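Local coordinates for protein hydrazine synthase subunit beta (Candidatus Kuenenia stuttgartiensis, PDB 5C2V) that forms part of the hydrazine synthase complex, which condenses nitric oxide with ammonium, and may modulate transport of the hydroxylamine intermediate between active sites, at residues Y70-V81 with K91-I102; P106-A114 with A122-R130. All coordinates share one frame; numbering follows the deposited sequence.

Contact 1: residues Y70-V81 with K91-I102. With CA (calcium ion), chain Q.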
loop_
_atom_site.group_PDB
_atom_site.type_symbol
_atom_site.label_atom_id
_atom_site.label_comp_id
_atom_site.label_asym_id
_atom_site.label_seq_id
_atom_site.Cartn_x
_atom_site.Cartn_y
_atom_site.Cartn_z
ATOM N N TYR B 70 47.127 26.342 36.261
ATOM C CA TYR B 70 47.171 25.212 37.182
ATOM C C TYR B 70 47.172 23.900 36.408
ATOM O O TYR B 70 46.180 23.541 35.776
ATOM C CB TYR B 70 45.987 25.254 38.149
ATOM C CG TYR B 70 46.111 26.285 39.250
ATOM C CD1 TYR B 70 46.125 27.644 38.961
ATOM C CD2 TYR B 70 46.203 25.898 40.581
ATOM C CE1 TYR B 70 46.235 28.587 39.966
ATOM C CE2 TYR B 70 46.314 26.834 41.592
ATOM C CZ TYR B 70 46.329 28.176 41.279
ATOM O OH TYR B 70 46.438 29.112 42.282
ATOM N N VAL B 71 48.288 23.181 36.474
ATOM C CA VAL B 71 48.471 21.965 35.691
ATOM C C VAL B 71 48.343 20.725 36.568
ATOM O O VAL B 71 48.844 20.699 37.690
ATOM C CB VAL B 71 49.846 21.962 34.991
ATOM C CG1 VAL B 71 49.985 20.753 34.088
ATOM C CG2 VAL B 71 50.040 23.244 34.198
ATOM N N CYS B 72 47.669 19.697 36.061
ATOM C CA CYS B 72 47.513 18.458 36.814
ATOM C C CYS B 72 48.586 17.445 36.451
ATOM O O CYS B 72 48.577 16.898 35.352
ATOM C CB CYS B 72 46.134 17.846 36.564
ATOM S SG CYS B 72 44.808 18.535 37.563
ATOM N N ASN B 73 49.488 17.172 37.389
ATOM C CA ASN B 73 50.491 16.137 37.191
ATOM C C ASN B 73 49.992 14.830 37.789
ATOM O O ASN B 73 49.883 14.686 39.012
ATOM C CB ASN B 73 51.825 16.545 37.815
ATOM C CG ASN B 73 52.252 17.944 37.413
ATOM O OD1 ASN B 73 52.728 18.166 36.298
ATOM N ND2 ASN B 73 52.091 18.897 38.324
ATOM N N ALA B 74 49.703 13.879 36.907
ATOM C CA ALA B 74 49.012 12.652 37.278
ATOM C C ALA B 74 49.902 11.662 38.015
ATOM O O ALA B 74 49.527 11.136 39.063
ATOM C CB ALA B 74 48.433 12.005 36.041
ATOM N N GLU B 75 51.082 11.406 37.461
ATOM C CA GLU B 75 51.999 10.437 38.046
ATOM C C GLU B 75 52.608 10.978 39.333
ATOM O O GLU B 75 52.836 10.234 40.287
ATOM C CB GLU B 75 53.101 10.067 37.054
ATOM C CG GLU B 75 54.076 9.020 37.572
ATOM C CD GLU B 75 53.394 7.711 37.926
ATOM O OE1 GLU B 75 53.321 6.823 37.051
ATOM O OE2 GLU B 75 52.937 7.565 39.080
ATOM N N SER B 76 52.856 12.282 39.356
ATOM C CA SER B 76 53.436 12.928 40.527
ATOM C C SER B 76 52.412 13.083 41.643
ATOM O O SER B 76 52.758 13.491 42.754
ATOM C CB SER B 76 54.010 14.296 40.153
ATOM O OG SER B 76 54.983 14.175 39.133
ATOM N N ASP B 77 51.158 12.757 41.336
ATOM C CA ASP B 77 50.052 12.928 42.273
ATOM C C ASP B 77 49.977 14.374 42.757
ATOM O O ASP B 77 49.691 14.627 43.928
ATOM C CB ASP B 77 50.195 11.976 43.470
ATOM C CG ASP B 77 49.886 10.527 43.118
ATOM O OD1 ASP B 77 50.730 9.845 42.489
ATOM O OD2 ASP B 77 48.790 10.065 43.489
ATOM N N SER B 78 50.236 15.324 41.859
ATOM C CA SER B 78 50.348 16.720 42.275
ATOM C C SER B 78 49.740 17.715 41.291
ATOM O O SER B 78 49.201 17.337 40.252
ATOM C CB SER B 78 51.818 17.077 42.510
ATOM O OG SER B 78 52.554 17.041 41.298
ATOM N N VAL B 79 49.827 18.992 41.649
ATOM C CA VAL B 79 49.340 20.093 40.827
ATOM C C VAL B 79 50.372 21.216 40.788
ATOM O O VAL B 79 50.728 21.778 41.824
ATOM C CB VAL B 79 48.003 20.656 41.356
ATOM C CG1 VAL B 79 47.620 21.920 40.598
ATOM C CG2 VAL B 79 46.902 19.610 41.258
ATOM N N SER B 80 50.851 21.539 39.592
ATOM C CA SER B 80 51.823 22.612 39.423
ATOM C C SER B 80 51.139 23.959 39.223
ATOM O O SER B 80 50.109 24.046 38.555
ATOM C CB SER B 80 52.744 22.315 38.238
ATOM O OG SER B 80 53.438 21.094 38.423
ATOM N N VAL B 81 51.708 25.006 39.809
ATOM C CA VAL B 81 51.234 26.361 39.555
ATOM C C VAL B 81 52.241 27.092 38.677
ATOM O O VAL B 81 53.403 27.253 39.051
ATOM C CB VAL B 81 51.008 27.150 40.855
ATOM C CG1 VAL B 81 50.528 28.558 40.540
ATOM C CG2 VAL B 81 50.005 26.430 41.742
ATOM N N LYS B 91 55.163 26.869 42.048
ATOM C CA LYS B 91 54.847 26.010 43.192
ATOM C C LYS B 91 54.353 24.622 42.781
ATOM O O LYS B 91 53.889 24.424 41.655
ATOM C CB LYS B 91 53.806 26.688 44.092
ATOM C CG LYS B 91 53.776 26.157 45.523
ATOM C CD LYS B 91 52.876 26.990 46.422
ATOM C CE LYS B 91 52.864 26.446 47.845
ATOM N NZ LYS B 91 52.044 27.285 48.762
ATOM N N GLU B 92 54.443 23.670 43.707
ATOM C CA GLU B 92 53.820 22.361 43.541
ATOM C C GLU B 92 52.979 22.002 44.765
ATOM O O GLU B 92 53.507 21.831 45.865
ATOM C CB GLU B 92 54.874 21.280 43.297
ATOM C CG GLU B 92 54.304 19.869 43.260
ATOM C CD GLU B 92 55.375 18.808 43.114
ATOM O OE1 GLU B 92 55.073 17.618 43.352
ATOM O OE2 GLU B 92 56.519 19.162 42.762
ATOM N N ILE B 93 51.670 21.881 44.566
ATOM C CA ILE B 93 50.758 21.488 45.636
ATOM C C ILE B 93 50.463 19.998 45.524
ATOM O O ILE B 93 50.288 19.485 44.425
ATOM C CB ILE B 93 49.440 22.282 45.575
ATOM C CG1 ILE B 93 49.720 23.759 45.298
ATOM C CG2 ILE B 93 48.644 22.103 46.861
ATOM C CD1 ILE B 93 48.477 24.581 45.063
ATOM N N LYS B 94 50.410 19.296 46.650
ATOM C CA LYS B 94 50.192 17.854 46.601
ATOM C C LYS B 94 48.737 17.479 46.876
ATOM O O LYS B 94 48.119 17.963 47.824
ATOM C CB LYS B 94 51.131 17.142 47.575
ATOM C CG LYS B 94 52.595 17.287 47.187
ATOM C CD LYS B 94 53.480 16.260 47.871
ATOM C CE LYS B 94 54.899 16.327 47.325
ATOM N NZ LYS B 94 54.930 16.174 45.842
ATOM N N VAL B 95 48.208 16.606 46.023
ATOM C CA VAL B 95 46.798 16.232 46.031
ATOM C C VAL B 95 46.635 14.717 46.101
ATOM O O VAL B 95 47.610 13.989 46.288
ATOM C CB VAL B 95 46.068 16.757 44.779
ATOM C CG1 VAL B 95 46.039 18.278 44.778
ATOM C CG2 VAL B 95 46.734 16.227 43.517
ATOM N N GLY B 96 45.401 14.244 45.952
ATOM C CA GLY B 96 45.127 12.819 45.977
ATOM C C GLY B 96 45.612 12.145 44.706
ATOM O O GLY B 96 46.357 12.741 43.928
ATOM N N ASP B 97 45.195 10.902 44.486
ATOM C CA ASP B 97 45.786 10.101 43.419
ATOM C C ASP B 97 45.313 10.480 42.024
ATOM O O ASP B 97 44.117 10.610 41.768
ATOM C CB ASP B 97 45.525 8.612 43.649
ATOM C CG ASP B 97 46.476 7.731 42.856
ATOM O OD1 ASP B 97 47.233 6.961 43.467
ATOM O OD2 ASP B 97 46.489 7.812 41.615
ATOM N N TRP B 98 46.288 10.653 41.135
ATOM C CA TRP B 98 46.060 10.927 39.721
ATOM C C TRP B 98 45.080 12.060 39.482
ATOM O O TRP B 98 43.924 11.807 39.128
ATOM C CB TRP B 98 45.561 9.678 39.001
ATOM C CG TRP B 98 45.741 9.775 37.530
ATOM C CD1 TRP B 98 45.227 10.723 36.688
ATOM C CD2 TRP B 98 46.555 8.923 36.724
ATOM N NE1 TRP B 98 45.646 10.486 35.402
ATOM C CE2 TRP B 98 46.464 9.390 35.401
ATOM C CE3 TRP B 98 47.340 7.799 36.994
ATOM C CZ2 TRP B 98 47.130 8.769 34.355
ATOM C CZ3 TRP B 98 48.001 7.187 35.950
ATOM C CH2 TRP B 98 47.888 7.671 34.647
ATOM N N PRO B 99 45.498 13.311 39.728
ATOM C CA PRO B 99 44.506 14.281 39.267
ATOM C C PRO B 99 44.343 14.191 37.749
ATOM O O PRO B 99 45.326 14.320 37.019
ATOM C CB PRO B 99 45.111 15.620 39.687
ATOM C CG PRO B 99 46.589 15.364 39.778
ATOM C CD PRO B 99 46.726 13.942 40.241
ATOM N N SER B 100 43.116 13.977 37.284
ATOM C CA SER B 100 42.849 13.941 35.850
ATOM C C SER B 100 42.246 15.230 35.306
ATOM O O SER B 100 42.057 15.370 34.097
ATOM C CB SER B 100 41.935 12.761 35.520
ATOM O OG SER B 100 40.739 12.820 36.273
ATOM N N GLY B 101 41.946 16.171 36.192
ATOM C CA GLY B 101 41.313 17.406 35.774
ATOM C C GLY B 101 41.231 18.453 36.862
ATOM O O GLY B 101 41.213 18.139 38.056
ATOM N N ILE B 102 41.157 19.709 36.435
ATOM C CA ILE B 102 41.161 20.839 37.348
ATOM C C ILE B 102 40.381 22.009 36.752
ATOM O O ILE B 102 40.410 22.220 35.539
ATOM C CB ILE B 102 42.609 21.263 37.677
ATOM C CG1 ILE B 102 42.644 22.332 38.769
ATOM C CG2 ILE B 102 43.348 21.711 36.417
ATOM C CD1 ILE B 102 44.022 22.544 39.348
HETATM CA CA CA Q . 48.905 8.223 42.125
HETATM O O HOH W 1 49.627 6.209 41.052
HETATM O O HOH W 2 50.239 6.644 43.337
HETATM O O HOH W 3 50.181 9.262 40.442
HETATM O O HOH W 4 48.547 7.632 39.845
#
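The methyl CB of Ala74 sits over one face of the Trp98 indole, a CH-pi contact with CB 3.3 Å from the centroid of the five-membered ring and 15° off its normal; Ser100 N lies at the indole edge, in plane. The contact joins the last three strands of one beta-propeller blade (68-73, 78-83 and 88-94) to the first strand of the next, 99-104. Trp98 NE1 is hydrogen-bonded to Glu58, and Arg70 of the gamma subunit makes a cation-pi contact with the ring. The Tyr70 ring has Val81 CG1 over one face, while Ile102 CD1 comes obliquely, 3.6 Å from Tyr70 CB. Val79 and Ile93 form a hydrogen-bonded antiparallel pair, Val79 N to Ile93 O 2.9 Å, and Val79 continues the apolar layer between Val95 CG1 and Ile102 CD1. Cys72 SG, anti to its carbonyl carbon (chi1 -83°), reaches across to Ile102 CB at 3.5 Å and also touches Pro99. At the G1 bulge, where Asp77 and Ser78 both face Asn73, the chain presents Asp77 to a calcium ion. The carboxylates of Asp77 and Asp97 each chelate it through both oxygens and four waters complete eight coordinating oxygens; Asp77 OD2 lies 2.3 Å from calcium, Asp97 OD1 and OD2 each 2.5 Å from it.

Contact 2: residues P106-A114 with A122-R130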
loop_
_atom_site.group_PDB
_atom_site.type_symbol
_atom_site.label_atom_id
_atom_site.label_comp_id
_atom_site.label_asym_id
_atom_site.label_seq_id
_atom_site.Cartn_x
_atom_site.Cartn_y
_atom_site.Cartn_z
ATOM N N PRO B 106 34.590 30.785 39.237
ATOM C CA PRO B 106 34.299 32.034 38.523
ATOM C C PRO B 106 34.981 33.257 39.135
ATOM O O PRO B 106 35.453 34.124 38.400
ATOM C CB PRO B 106 32.779 32.152 38.636
ATOM C CG PRO B 106 32.310 30.748 38.727
ATOM C CD PRO B 106 33.362 30.017 39.516
ATOM N N ASP B 107 35.035 33.319 40.463
ATOM C CA ASP B 107 35.697 34.428 41.142
ATOM C C ASP B 107 37.214 34.270 41.102
ATOM O O ASP B 107 37.955 35.193 41.439
ATOM C CB ASP B 107 35.208 34.546 42.590
ATOM C CG ASP B 107 35.228 33.218 43.331
ATOM O OD1 ASP B 107 36.062 32.351 42.998
ATOM O OD2 ASP B 107 34.405 33.045 44.254
ATOM N N GLY B 108 37.667 33.091 40.690
ATOM C CA GLY B 108 39.086 32.812 40.563
ATOM C C GLY B 108 39.774 32.600 41.896
ATOM O O GLY B 108 41.002 32.555 41.966
ATOM N N LYS B 109 38.983 32.468 42.957
ATOM C CA LYS B 109 39.525 32.318 44.303
ATOM C C LYS B 109 39.747 30.862 44.702
ATOM O O LYS B 109 40.357 30.585 45.736
ATOM C CB LYS B 109 38.595 32.982 45.320
ATOM C CG LYS B 109 38.542 34.499 45.235
ATOM C CD LYS B 109 37.340 35.061 45.990
ATOM C CE LYS B 109 36.846 34.109 47.072
ATOM N NZ LYS B 109 35.878 34.764 47.993
ATOM N N THR B 110 39.255 29.932 43.889
ATOM C CA THR B 110 39.332 28.518 44.240
ATOM C C THR B 110 39.523 27.629 43.014
ATOM O O THR B 110 38.947 27.876 41.954
ATOM C CB THR B 110 38.065 28.062 44.998
ATOM O OG1 THR B 110 37.758 29.002 46.034
ATOM C CG2 THR B 110 38.269 26.685 45.618
ATOM N N ALA B 111 40.339 26.592 43.173
ATOM C CA ALA B 111 40.550 25.596 42.133
ATOM C C ALA B 111 40.102 24.227 42.631
ATOM O O ALA B 111 40.368 23.855 43.769
ATOM C CB ALA B 111 42.009 25.561 41.713
ATOM N N TYR B 112 39.416 23.481 41.774
ATOM C CA TYR B 112 38.913 22.165 42.140
ATOM C C TYR B 112 39.590 21.088 41.306
ATOM O O TYR B 112 39.654 21.182 40.077
ATOM C CB TYR B 112 37.394 22.110 41.975
ATOM C CG TYR B 112 36.666 23.042 42.916
ATOM C CD1 TYR B 112 36.467 24.377 42.587
ATOM C CD2 TYR B 112 36.188 22.590 44.139
ATOM C CE1 TYR B 112 35.808 25.233 43.446
ATOM C CE2 TYR B 112 35.526 23.440 45.004
ATOM C CZ TYR B 112 35.340 24.760 44.653
ATOM O OH TYR B 112 34.682 25.609 45.513
ATOM N N VAL B 113 40.100 20.071 41.994
ATOM C CA VAL B 113 40.909 19.034 41.366
ATOM C C VAL B 113 40.296 17.650 41.545
ATOM O O VAL B 113 40.135 17.180 42.668
ATOM C CB VAL B 113 42.335 19.019 41.949
ATOM C CG1 VAL B 113 43.247 18.194 41.078
ATOM C CG2 VAL B 113 42.872 20.435 42.087
ATOM N N ALA B 114 39.964 16.989 40.442
ATOM C CA ALA B 114 39.368 15.658 40.524
ATOM C C ALA B 114 40.443 14.581 40.616
ATOM O O ALA B 114 41.281 14.463 39.723
ATOM C CB ALA B 114 38.465 15.405 39.327
ATOM N N ALA B 122 37.962 11.521 45.583
ATOM C CA ALA B 122 38.192 12.857 46.116
ATOM C C ALA B 122 38.083 13.962 45.069
ATOM O O ALA B 122 38.463 13.781 43.904
ATOM C CB ALA B 122 39.555 12.919 46.789
ATOM N N ILE B 123 37.601 15.120 45.508
ATOM C CA ILE B 123 37.842 16.366 44.798
ATOM C C ILE B 123 38.544 17.320 45.758
ATOM O O ILE B 123 37.939 17.799 46.714
ATOM C CB ILE B 123 36.543 17.001 44.277
ATOM C CG1 ILE B 123 35.765 15.997 43.424
ATOM C CG2 ILE B 123 36.850 18.259 43.475
ATOM C CD1 ILE B 123 34.401 16.488 43.007
ATOM N N ASP B 124 39.812 17.611 45.494
ATOM C CA ASP B 124 40.592 18.458 46.388
ATOM C C ASP B 124 40.409 19.927 46.035
ATOM O O ASP B 124 40.505 20.313 44.869
ATOM C CB ASP B 124 42.073 18.079 46.338
ATOM C CG ASP B 124 42.339 16.699 46.907
ATOM O OD1 ASP B 124 41.482 16.186 47.656
ATOM O OD2 ASP B 124 43.410 16.128 46.610
ATOM N N VAL B 125 40.134 20.739 47.049
ATOM C CA VAL B 125 39.962 22.171 46.849
ATOM C C VAL B 125 41.260 22.910 47.169
ATOM O O VAL B 125 42.011 22.526 48.067
ATOM C CB VAL B 125 38.799 22.730 47.700
ATOM C CG1 VAL B 125 37.540 21.914 47.467
ATOM C CG2 VAL B 125 39.151 22.723 49.170
ATOM N N ILE B 126 41.534 23.955 46.396
ATOM C CA ILE B 126 42.772 24.712 46.526
ATOM C C ILE B 126 42.509 26.215 46.517
ATOM O O ILE B 126 41.939 26.744 45.566
ATOM C CB ILE B 126 43.759 24.371 45.390
ATOM C CG1 ILE B 126 44.253 22.929 45.522
ATOM C CG2 ILE B 126 44.931 25.337 45.391
ATOM C CD1 ILE B 126 45.175 22.496 44.402
ATOM N N ASP B 127 42.925 26.901 47.576
ATOM C CA ASP B 127 42.820 28.354 47.615
ATOM C C ASP B 127 43.903 28.969 46.735
ATOM O O ASP B 127 45.051 28.532 46.765
ATOM C CB ASP B 127 42.938 28.873 49.048
ATOM C CG ASP B 127 42.768 30.376 49.137
ATOM O OD1 ASP B 127 41.612 30.847 49.118
ATOM O OD2 ASP B 127 43.791 31.087 49.215
ATOM N N THR B 128 43.540 29.978 45.948
ATOM C CA THR B 128 44.488 30.578 45.014
ATOM C C THR B 128 45.444 31.544 45.717
ATOM O O THR B 128 46.582 31.723 45.284
ATOM C CB THR B 128 43.758 31.311 43.861
ATOM O OG1 THR B 128 44.692 31.617 42.818
ATOM C CG2 THR B 128 43.103 32.596 44.349
ATOM N N GLY B 129 44.981 32.160 46.803
ATOM C CA GLY B 129 45.803 33.083 47.564
ATOM C C GLY B 129 46.863 32.358 48.364
ATOM O O GLY B 129 48.039 32.719 48.347
ATOM N N ARG B 130 46.445 31.318 49.069
ATOM C CA ARG B 130 47.374 30.531 49.855
ATOM C C ARG B 130 48.207 29.671 48.914
ATOM O O ARG B 130 49.333 29.289 49.242
ATOM C CB ARG B 130 46.614 29.674 50.867
ATOM C CG ARG B 130 45.666 30.480 51.745
ATOM C CD ARG B 130 45.038 29.621 52.831
ATOM N NE ARG B 130 43.737 30.079 53.337
ATOM C CZ ARG B 130 43.363 31.338 53.575
ATOM N NH1 ARG B 130 44.196 32.358 53.432
ATOM N NH2 ARG B 130 42.137 31.575 54.025
#
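Ile126 O is approached by two groups of the facing strand: Ala111 N donates to it at 2.9 Å in the carbonyl plane, and Thr110 CA adds a CA-H...O contact at 3.4 Å. Ala111 O takes Ile126 N in return, and Val113 and Asp124 repeat the reciprocal pairing, so the two middle strands of this propeller blade, 110-115 and 122-127, form a regular antiparallel hairpin. On the face bearing Tyr112, the ring lies side by side with Val125, CE2 meeting CG1 at 3.5 Å, while Ile123 CG2 comes at the ring edge near its plane. On the other face the Val113 and Ile126 side chains cross, CG2 of Val113 3.9 Å from CD1 of Ile126; there Val113 also packs on Pro99 and Ile102. The ladder ends at Lys109 O, which Thr128 N meets at 3.2 Å from well above the carbonyl plane, 54° out of it. Just beyond, Asp127 OD2 accepts Arg130 N through its anti lone pair at 2.7 Å, closing an Asx motif. Backbone bonds thus set the register and apolar contacts fill much of both faces; the buried Asp124 carboxylate is satisfied by Ser136 (OD1) and Gly96 N (OD2), whereas that of Asp127 ties down the following turn.

Contact 1 closes before contact 2 opens, and their centres lie about 12 Å apart on the same side of the chain's centre. Contact 1 spans the last three strands of one four-stranded blade, 57-94, and the first strand of the next, 99-104; contact 2 is made by the second and third strands of that next blade. Strands 99-104 and 110-115 are neighbours in its sheet, joined where Ala114 N and Gly101 O stand 2.9 Å apart, a probable hydrogen bond. Asp124 OD2 probably accepts Gly96 N at 2.8 Å, which would anchor the inter-blade loop, where Gly96 precedes calcium ligand Asp97. Together with Cys72 and Val79 packing on Val113, and the Tyr70-Thr128 hydrogen bond, this joins successive blades, with Asp124 about 11 Å from the calcium ion.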